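Side-chain contacts in ATP phosphoribosyltransferase regulatory subunit (Bacillus halodurans, PDB 3OD1), which probably serves, alongside the HisG catalytic subunit, as the regulatory partner in the first step of histidine biosynthesis, and may permit feedback control by histidine: residues K28-Q33 against L322-L327; E36-W41 against E127-E132. All coordinates share one frame; numbering follows the deposited sequence.

Interaction 1: residues K28-Q33 against L322-L327; sequences KNICDQ and LLVEAL
I30 is the bump of this contact, and the hollow that receives it is walled by L323, V324 and L327, neighbouring positions on one face of helix 320-327. The two helices cross steeply, at 108° between their directions, and their axes come no closer than 10.6 Å, so within 28-33 the reaching across is done by the forked side chain of I30. I30 splits its work. With CG1 opposite the carbonyl carbon (chi1 -71°) and the chain extended beyond it, CD1 is carried out to V324 and L327, while the short branch, CG2, turns to the L323 side of the hollow. There CG2 rests 3.7 Å from L323 CD2, the two side chains running obliquely to one another. On the long branch, I30 CD1 lies 3.8 Å from V324 CG2. The same methyl meets L327 CD1 tip to tip at 3.4 Å, tighter than usual for two carbons, and L327 CD1 also reaches back along the branch to within 3.9 Å of I30 CG1. Around the hollow, V324 also packs on W23, T26 and K27, and L323 on M34, so helix 320-327 is gripped along several turns of helix 21-40. This joins two elements consistent with class II synthetase motifs: the long helix of motif 1 and the helix following the motif 3 strand. With an alanine here, both branches would be gone and a gap is likely to open between L323, V324 and L327, leaving L327 CD1 free to turn. Charge is kept on the far side of helix 21-40, where K28 NZ bridges to D32 OD2 at 2.9 Å. The contact itself is methyl against methyl, so it must depend on complementary shape and exclusion of water, with no polar bond to set its direction.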
ATOM      1  N   LYS B  28      -6.564   5.763  -6.971  1.00 33.14           N
ATOM      2  CA  LYS B  28      -7.298   5.279  -5.811  1.00 34.20           C
ATOM      3  C   LYS B  28      -8.760   5.013  -6.142  1.00 37.53           C
ATOM      4  O   LYS B  28      -9.285   3.948  -5.796  1.00 32.10           O
ATOM      5  CB  LYS B  28      -7.202   6.235  -4.633  1.00 36.45           C
ATOM      6  CG  LYS B  28      -7.997   5.769  -3.416  1.00 40.28           C
ATOM      7  CD  LYS B  28      -7.890   6.786  -2.294  1.00 42.98           C
ATOM      8  CE  LYS B  28      -9.105   6.752  -1.383  1.00 49.71           C
ATOM      9  NZ  LYS B  28      -9.275   5.411  -0.777  1.00 46.80           N
ATOM     10  N   ASN B  29      -9.419   5.965  -6.801  1.00 32.88           N
ATOM     11  CA  ASN B  29     -10.818   5.757  -7.171  1.00 38.55           C
ATOM     12  C   ASN B  29     -10.977   4.485  -8.002  1.00 38.75           C
ATOM     13  O   ASN B  29     -11.873   3.670  -7.747  1.00 40.77           O
ATOM     14  CB  ASN B  29     -11.380   6.938  -7.958  1.00 45.13           C
ATOM     15  CG  ASN B  29     -12.757   6.636  -8.550  1.00 57.24           C
ATOM     16  OD1 ASN B  29     -13.703   6.333  -7.821  1.00 67.49           O
ATOM     17  ND2 ASN B  29     -12.867   6.699  -9.876  1.00 52.08           N
ATOM     18  N   ILE B  30     -10.114   4.324  -9.003  1.00 33.29           N
ATOM     19  CA  ILE B  30     -10.140   3.124  -9.849  1.00 36.27           C
ATOM     20  C   ILE B  30      -9.997   1.839  -9.022  1.00 34.32           C
ATOM     21  O   ILE B  30     -10.818   0.931  -9.132  1.00 44.46           O
ATOM     22  CB  ILE B  30      -9.084   3.210 -10.985  1.00 38.81           C
ATOM     23  CG1 ILE B  30      -9.522   4.260 -12.006  1.00 41.26           C
ATOM     24  CG2 ILE B  30      -8.869   1.847 -11.655  1.00 41.59           C
ATOM     25  CD1 ILE B  30      -8.465   4.619 -13.030  1.00 44.37           C
ATOM     26  N   CYS B  31      -8.983   1.775  -8.165  1.00 31.65           N
ATOM     27  CA  CYS B  31      -8.751   0.574  -7.358  1.00 36.23           C
ATOM     28  C   CYS B  31      -9.886   0.283  -6.391  1.00 37.61           C
ATOM     29  O   CYS B  31     -10.258  -0.875  -6.198  1.00 37.48           O
ATOM     30  CB  CYS B  31      -7.438   0.679  -6.590  1.00 35.30           C
ATOM     31  SG  CYS B  31      -6.015   0.736  -7.667  1.00 40.37           S
ATOM     32  N   ASP B  32     -10.423   1.336  -5.779  1.00 31.22           N
ATOM     33  CA  ASP B  32     -11.538   1.193  -4.849  1.00 35.20           C
ATOM     34  C   ASP B  32     -12.780   0.621  -5.531  1.00 34.96           C
ATOM     35  O   ASP B  32     -13.489  -0.190  -4.949  1.00 33.33           O
ATOM     36  CB  ASP B  32     -11.874   2.519  -4.183  1.00 41.19           C
ATOM     37  CG  ASP B  32     -10.830   2.942  -3.151  1.00 41.83           C
ATOM     38  OD1 ASP B  32      -9.843   2.203  -2.910  1.00 36.68           O
ATOM     39  OD2 ASP B  32     -11.007   4.032  -2.592  1.00 42.81           O
ATOM     40  N   GLN B  33     -13.029   1.023  -6.768  1.00 31.39           N
ATOM     41  CA  GLN B  33     -14.132   0.440  -7.527  1.00 33.73           C
ATOM     42  C   GLN B  33     -13.900  -1.051  -7.780  1.00 37.78           C
ATOM     43  O   GLN B  33     -14.811  -1.870  -7.616  1.00 39.49           O
ATOM     44  CB  GLN B  33     -14.339   1.197  -8.837  1.00 37.17           C
ATOM     45  CG  GLN B  33     -14.851   2.624  -8.609  1.00 41.00           C
ATOM     46  CD  GLN B  33     -16.216   2.632  -7.939  1.00 54.22           C
ATOM     47  OE1 GLN B  33     -17.073   1.806  -8.256  1.00 58.18           O
ATOM     48  NE2 GLN B  33     -16.424   3.559  -7.009  1.00 55.07           N
ATOM     49  N   LEU B 322      -1.112   0.751 -15.905  1.00 40.10           N
ATOM     50  CA  LEU B 322      -1.529   0.582 -17.284  1.00 38.43           C
ATOM     51  C   LEU B 322      -3.023   0.837 -17.414  1.00 40.11           C
ATOM     52  O   LEU B 322      -3.487   1.377 -18.414  1.00 39.63           O
ATOM     53  CB  LEU B 322      -1.182  -0.830 -17.778  1.00 39.08           C
ATOM     54  CG  LEU B 322       0.312  -1.163 -17.904  1.00 39.17           C
ATOM     55  CD1 LEU B 322       0.557  -2.615 -18.359  1.00 35.45           C
ATOM     56  CD2 LEU B 322       1.012  -0.189 -18.849  1.00 43.90           C
ATOM     57  N   LEU B 323      -3.783   0.436 -16.400  1.00 37.27           N
ATOM     58  CA  LEU B 323      -5.226   0.638 -16.433  1.00 38.29           C
ATOM     59  C   LEU B 323      -5.574   2.132 -16.339  1.00 37.65           C
ATOM     60  O   LEU B 323      -6.427   2.630 -17.072  1.00 37.82           O
ATOM     61  CB  LEU B 323      -5.919  -0.158 -15.316  1.00 33.35           C
ATOM     62  CG  LEU B 323      -7.428   0.044 -15.167  1.00 31.41           C
ATOM     63  CD1 LEU B 323      -8.155  -0.233 -16.500  1.00 30.75           C
ATOM     64  CD2 LEU B 323      -7.987  -0.833 -14.027  1.00 34.93           C
ATOM     65  N   VAL B 324      -4.903   2.846 -15.446  1.00 40.67           N
ATOM     66  CA  VAL B 324      -5.121   4.291 -15.320  1.00 42.74           C
ATOM     67  C   VAL B 324      -4.841   5.008 -16.655  1.00 49.83           C
ATOM     68  O   VAL B 324      -5.654   5.814 -17.112  1.00 52.44           O
ATOM     69  CB  VAL B 324      -4.290   4.913 -14.177  1.00 40.85           C
ATOM     70  CG1 VAL B 324      -4.482   6.440 -14.127  1.00 38.34           C
ATOM     71  CG2 VAL B 324      -4.661   4.296 -12.825  1.00 38.59           C
ATOM     72  N   GLU B 325      -3.704   4.703 -17.278  1.00 45.96           N
ATOM     73  CA  GLU B 325      -3.401   5.191 -18.626  1.00 48.89           C
ATOM     74  C   GLU B 325      -4.552   4.940 -19.599  1.00 51.73           C
ATOM     75  O   GLU B 325      -4.972   5.833 -20.334  1.00 49.76           O
ATOM     76  CB  GLU B 325      -2.182   4.469 -19.191  1.00 51.27           C
ATOM     77  CG  GLU B 325      -0.817   4.965 -18.764  1.00 65.72           C
ATOM     78  CD  GLU B 325       0.299   4.135 -19.403  1.00 86.18           C
ATOM     79  OE1 GLU B 325       1.347   3.935 -18.749  1.00 91.51           O
ATOM     80  OE2 GLU B 325       0.119   3.661 -20.553  1.00 89.99           O
ATOM     81  N   ALA B 326      -5.035   3.701 -19.621  1.00 45.75           N
ATOM     82  CA  ALA B 326      -6.055   3.274 -20.576  1.00 43.98           C
ATOM     83  C   ALA B 326      -7.390   4.007 -20.413  1.00 43.95           C
ATOM     84  O   ALA B 326      -8.177   4.096 -21.357  1.00 48.54           O
ATOM     85  CB  ALA B 326      -6.262   1.767 -20.473  1.00 42.43           C
ATOM     86  N   LEU B 327      -7.634   4.527 -19.214  1.00 43.02           N
ATOM     87  CA  LEU B 327      -8.909   5.143 -18.867  1.00 47.41           C
ATOM     88  C   LEU B 327      -8.984   6.664 -19.097  1.00 67.32           C
ATOM     89  O   LEU B 327     -10.077   7.232 -19.126  1.00 71.60           O
ATOM     90  CB  LEU B 327      -9.258   4.825 -17.408  1.00 40.68           C
ATOM     91  CG  LEU B 327      -9.872   3.441 -17.164  1.00 39.55           C
ATOM     92  CD1 LEU B 327      -9.958   3.130 -15.676  1.00 41.10           C
ATOM     93  CD2 LEU B 327     -11.239   3.397 -17.785  1.00 36.02           C
TER

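Interaction 2: residues E36-W41 against E127-E132; sequences EEINLW and EQLGVE
I38 lies between L129 and V131, two residues whose side chains leave strand 125-134 on the same face. From CB its two branches part. CG2, opposite the backbone N, meets V131 CG1 at 3.8 Å. CG1, set beside the backbone N (chi1 -70°), passes the same V131 methyl at 4.1 Å. The extended branch then ends in CD1, 3.7 Å from L129 CD2 and still 4.1 Å from V131 CG1, the I38 and L129 side chains sliding past each other in opposite senses. V131 CG1 thus faces both branches of I38. Y43 adds to the packing of I38 and V131, and A107 touches I38 from strand 104-113. Helix 21-40 is so laid on the largely antiparallel sheet of the class II synthetase fold. One turn from I38, W41 NE1 donates to E37 OE2 (2.8 Å, 161°), in the indole plane but from above the carboxylate plane. R155 holds OE1 of that carboxylate, and R359 of the second subunit makes a cation-pi contact with the indole. Polar and cation-pi contacts gather at the helix end, where the second subunit approaches, while between 36-41 and 127-132 the contact is aliphatic and probably rests on close fit and the exclusion of water.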
ATOM      1  N   GLU B  36     -14.123  -3.084  -4.460  1.00 34.97           N
ATOM      2  CA  GLU B  36     -15.521  -3.198  -4.053  1.00 37.89           C
ATOM      3  C   GLU B  36     -16.240  -4.334  -4.784  1.00 35.68           C
ATOM      4  O   GLU B  36     -17.004  -5.071  -4.174  1.00 33.43           O
ATOM      5  CB  GLU B  36     -16.270  -1.896  -4.303  1.00 38.72           C
ATOM      6  CG  GLU B  36     -16.649  -1.166  -3.029  1.00 61.51           C
ATOM      7  CD  GLU B  36     -17.210   0.218  -3.292  1.00 72.98           C
ATOM      8  OE1 GLU B  36     -18.280   0.321  -3.935  1.00 70.40           O
ATOM      9  OE2 GLU B  36     -16.572   1.203  -2.852  1.00 78.35           O
ATOM     10  N   GLU B  37     -16.036  -4.438  -6.095  1.00 31.49           N
ATOM     11  CA  GLU B  37     -16.633  -5.536  -6.870  1.00 36.09           C
ATOM     12  C   GLU B  37     -16.081  -6.874  -6.387  1.00 35.63           C
ATOM     13  O   GLU B  37     -16.826  -7.823  -6.125  1.00 37.99           O
ATOM     14  CB  GLU B  37     -16.348  -5.384  -8.369  1.00 36.20           C
ATOM     15  CG  GLU B  37     -17.058  -6.421  -9.249  1.00 35.35           C
ATOM     16  CD  GLU B  37     -18.568  -6.231  -9.257  1.00 42.56           C
ATOM     17  OE1 GLU B  37     -19.008  -5.129  -8.902  1.00 40.78           O
ATOM     18  OE2 GLU B  37     -19.316  -7.171  -9.618  1.00 43.74           O
ATOM     19  N   ILE B  38     -14.764  -6.938  -6.251  1.00 34.07           N
ATOM     20  CA  ILE B  38     -14.109  -8.148  -5.770  1.00 36.85           C
ATOM     21  C   ILE B  38     -14.690  -8.625  -4.435  1.00 38.06           C
ATOM     22  O   ILE B  38     -14.892  -9.830  -4.217  1.00 32.35           O
ATOM     23  CB  ILE B  38     -12.590  -7.935  -5.698  1.00 35.20           C
ATOM     24  CG1 ILE B  38     -12.012  -7.842  -7.126  1.00 31.99           C
ATOM     25  CG2 ILE B  38     -11.918  -9.036  -4.881  1.00 30.67           C
ATOM     26  CD1 ILE B  38     -10.585  -7.290  -7.168  1.00 33.90           C
ATOM     27  N   ASN B  39     -14.996  -7.684  -3.550  1.00 35.43           N
ATOM     28  CA  ASN B  39     -15.532  -8.046  -2.240  1.00 32.99           C
ATOM     29  C   ASN B  39     -16.950  -8.593  -2.316  1.00 33.25           C
ATOM     30  O   ASN B  39     -17.340  -9.473  -1.531  1.00 34.17           O
ATOM     31  CB  ASN B  39     -15.488  -6.853  -1.291  1.00 41.75           C
ATOM     32  CG  ASN B  39     -14.803  -7.189   0.008  1.00 60.94           C
ATOM     33  OD1 ASN B  39     -15.408  -7.098   1.075  1.00 76.25           O
ATOM     34  ND2 ASN B  39     -13.536  -7.613  -0.073  1.00 56.23           N
ATOM     35  N   LEU B  40     -17.716  -8.056  -3.254  1.00 34.41           N
ATOM     36  CA  LEU B  40     -19.063  -8.547  -3.540  1.00 37.92           C
ATOM     37  C   LEU B  40     -19.098  -9.995  -4.053  1.00 32.88           C
ATOM     38  O   LEU B  40     -20.150 -10.632  -4.038  1.00 35.47           O
ATOM     39  CB  LEU B  40     -19.756  -7.625  -4.537  1.00 37.72           C
ATOM     40  CG  LEU B  40     -20.101  -6.238  -3.963  1.00 41.81           C
ATOM     41  CD1 LEU B  40     -20.704  -5.345  -5.047  1.00 44.82           C
ATOM     42  CD2 LEU B  40     -21.066  -6.372  -2.802  1.00 38.38           C
ATOM     43  N   TRP B  41     -17.964 -10.506  -4.523  1.00 35.51           N
ATOM     44  CA  TRP B  41     -17.903 -11.890  -5.023  1.00 33.05           C
ATOM     45  C   TRP B  41     -17.299 -12.852  -4.005  1.00 34.28           C
ATOM     46  O   TRP B  41     -16.975 -13.995  -4.336  1.00 33.90           O
ATOM     47  CB  TRP B  41     -17.101 -11.963  -6.326  1.00 30.39           C
ATOM     48  CG  TRP B  41     -17.752 -11.297  -7.482  1.00 35.82           C
ATOM     49  CD1 TRP B  41     -18.213 -10.012  -7.536  1.00 32.17           C
ATOM     50  CD2 TRP B  41     -18.001 -11.869  -8.777  1.00 39.22           C
ATOM     51  NE1 TRP B  41     -18.742  -9.753  -8.779  1.00 31.41           N
ATOM     52  CE2 TRP B  41     -18.615 -10.871  -9.562  1.00 33.68           C
ATOM     53  CE3 TRP B  41     -17.763 -13.129  -9.348  1.00 36.24           C
ATOM     54  CZ2 TRP B  41     -18.995 -11.091 -10.890  1.00 31.25           C
ATOM     55  CZ3 TRP B  41     -18.149 -13.347 -10.658  1.00 35.89           C
ATOM     56  CH2 TRP B  41     -18.761 -12.334 -11.415  1.00 37.67           C
ATOM     57  N   GLU B 127       2.024  -1.034  -8.910  1.00 23.08           N
ATOM     58  CA  GLU B 127       0.902  -1.575  -8.143  1.00 30.51           C
ATOM     59  C   GLU B 127       0.094  -2.587  -8.964  1.00 31.87           C
ATOM     60  O   GLU B 127      -0.202  -2.371 -10.137  1.00 26.91           O
ATOM     61  CB  GLU B 127      -0.007  -0.433  -7.650  1.00 30.32           C
ATOM     62  CG  GLU B 127      -1.033  -0.856  -6.630  1.00 30.97           C
ATOM     63  CD  GLU B 127      -1.704   0.322  -5.943  1.00 40.41           C
ATOM     64  OE1 GLU B 127      -1.663   1.444  -6.496  1.00 39.07           O
ATOM     65  OE2 GLU B 127      -2.282   0.115  -4.850  1.00 35.31           O
ATOM     66  N   GLN B 128      -0.229  -3.711  -8.340  1.00 33.92           N
ATOM     67  CA  GLN B 128      -1.002  -4.739  -9.010  1.00 33.88           C
ATOM     68  C   GLN B 128      -2.147  -5.157  -8.114  1.00 32.77           C
ATOM     69  O   GLN B 128      -2.007  -5.222  -6.884  1.00 33.16           O
ATOM     70  CB  GLN B 128      -0.113  -5.932  -9.331  1.00 31.03           C
ATOM     71  CG  GLN B 128      -0.790  -7.007 -10.147  1.00 36.31           C
ATOM     72  CD  GLN B 128       0.192  -8.093 -10.542  1.00 45.50           C
ATOM     73  OE1 GLN B 128       1.198  -7.823 -11.202  1.00 45.63           O
ATOM     74  NE2 GLN B 128      -0.080  -9.325 -10.110  1.00 44.65           N
ATOM     75  N   LEU B 129      -3.283  -5.442  -8.733  1.00 29.71           N
ATOM     76  CA  LEU B 129      -4.463  -5.843  -7.989  1.00 31.22           C
ATOM     77  C   LEU B 129      -5.054  -7.101  -8.644  1.00 30.38           C
ATOM     78  O   LEU B 129      -5.032  -7.249  -9.866  1.00 32.26           O
ATOM     79  CB  LEU B 129      -5.439  -4.656  -7.960  1.00 31.34           C
ATOM     80  CG  LEU B 129      -6.889  -4.705  -7.506  1.00 39.24           C
ATOM     81  CD1 LEU B 129      -7.374  -3.264  -7.313  1.00 38.86           C
ATOM     82  CD2 LEU B 129      -7.750  -5.411  -8.550  1.00 43.06           C
ATOM     83  N   GLY B 130      -5.541  -8.035  -7.839  1.00 31.09           N
ATOM     84  CA  GLY B 130      -6.065  -9.264  -8.402  1.00 27.16           C
ATOM     85  C   GLY B 130      -6.606 -10.208  -7.352  1.00 33.52           C
ATOM     86  O   GLY B 130      -6.766  -9.826  -6.186  1.00 31.64           O
ATOM     87  N   VAL B 131      -6.874 -11.443  -7.781  1.00 29.62           N
ATOM     88  CA  VAL B 131      -7.474 -12.481  -6.941  1.00 28.11           C
ATOM     89  C   VAL B 131      -6.847 -13.828  -7.243  1.00 33.93           C
ATOM     90  O   VAL B 131      -6.316 -14.051  -8.345  1.00 29.25           O
ATOM     91  CB  VAL B 131      -8.994 -12.631  -7.216  1.00 29.92           C
ATOM     92  CG1 VAL B 131      -9.718 -11.298  -7.056  1.00 27.53           C
ATOM     93  CG2 VAL B 131      -9.239 -13.195  -8.628  1.00 30.36           C
ATOM     94  N   GLU B 132      -6.916 -14.728  -6.260  1.00 30.40           N
ATOM     95  CA  GLU B 132      -6.572 -16.135  -6.451  1.00 34.11           C
ATOM     96  C   GLU B 132      -7.771 -16.940  -5.966  1.00 33.86           C
ATOM     97  O   GLU B 132      -8.325 -16.656  -4.898  1.00 29.91           O
ATOM     98  CB  GLU B 132      -5.343 -16.522  -5.615  1.00 26.79           C
ATOM     99  CG  GLU B 132      -4.173 -15.561  -5.742  1.00 30.59           C
ATOM    100  CD  GLU B 132      -3.590 -15.525  -7.144  1.00 37.90           C
ATOM    101  OE1 GLU B 132      -3.902 -16.424  -7.959  1.00 32.71           O
ATOM    102  OE2 GLU B 132      -2.814 -14.591  -7.432  1.00 33.52           O
TER

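Both interactions draw on helix 21-40: I30 and I38 are two turns apart, their CA atoms 12.6 Å from each other, and the contact centres lie about 13 Å apart. Between them, C31 O of interaction 1 packs against L129 CD1 of interaction 2 at 3.9 Å, and M34 touches both L323 and L129. Interaction 2 is nested within the chain loop that interaction 1 closes. Strand 313-319, which runs into helix 320-327, pairs with strand 125-134, so helix 21-40 meets strand 125-134 and the helix that follows its partner strand. E132 points to the other face, bonded to T86 and Y300; in class II synthetases that face carries the active site.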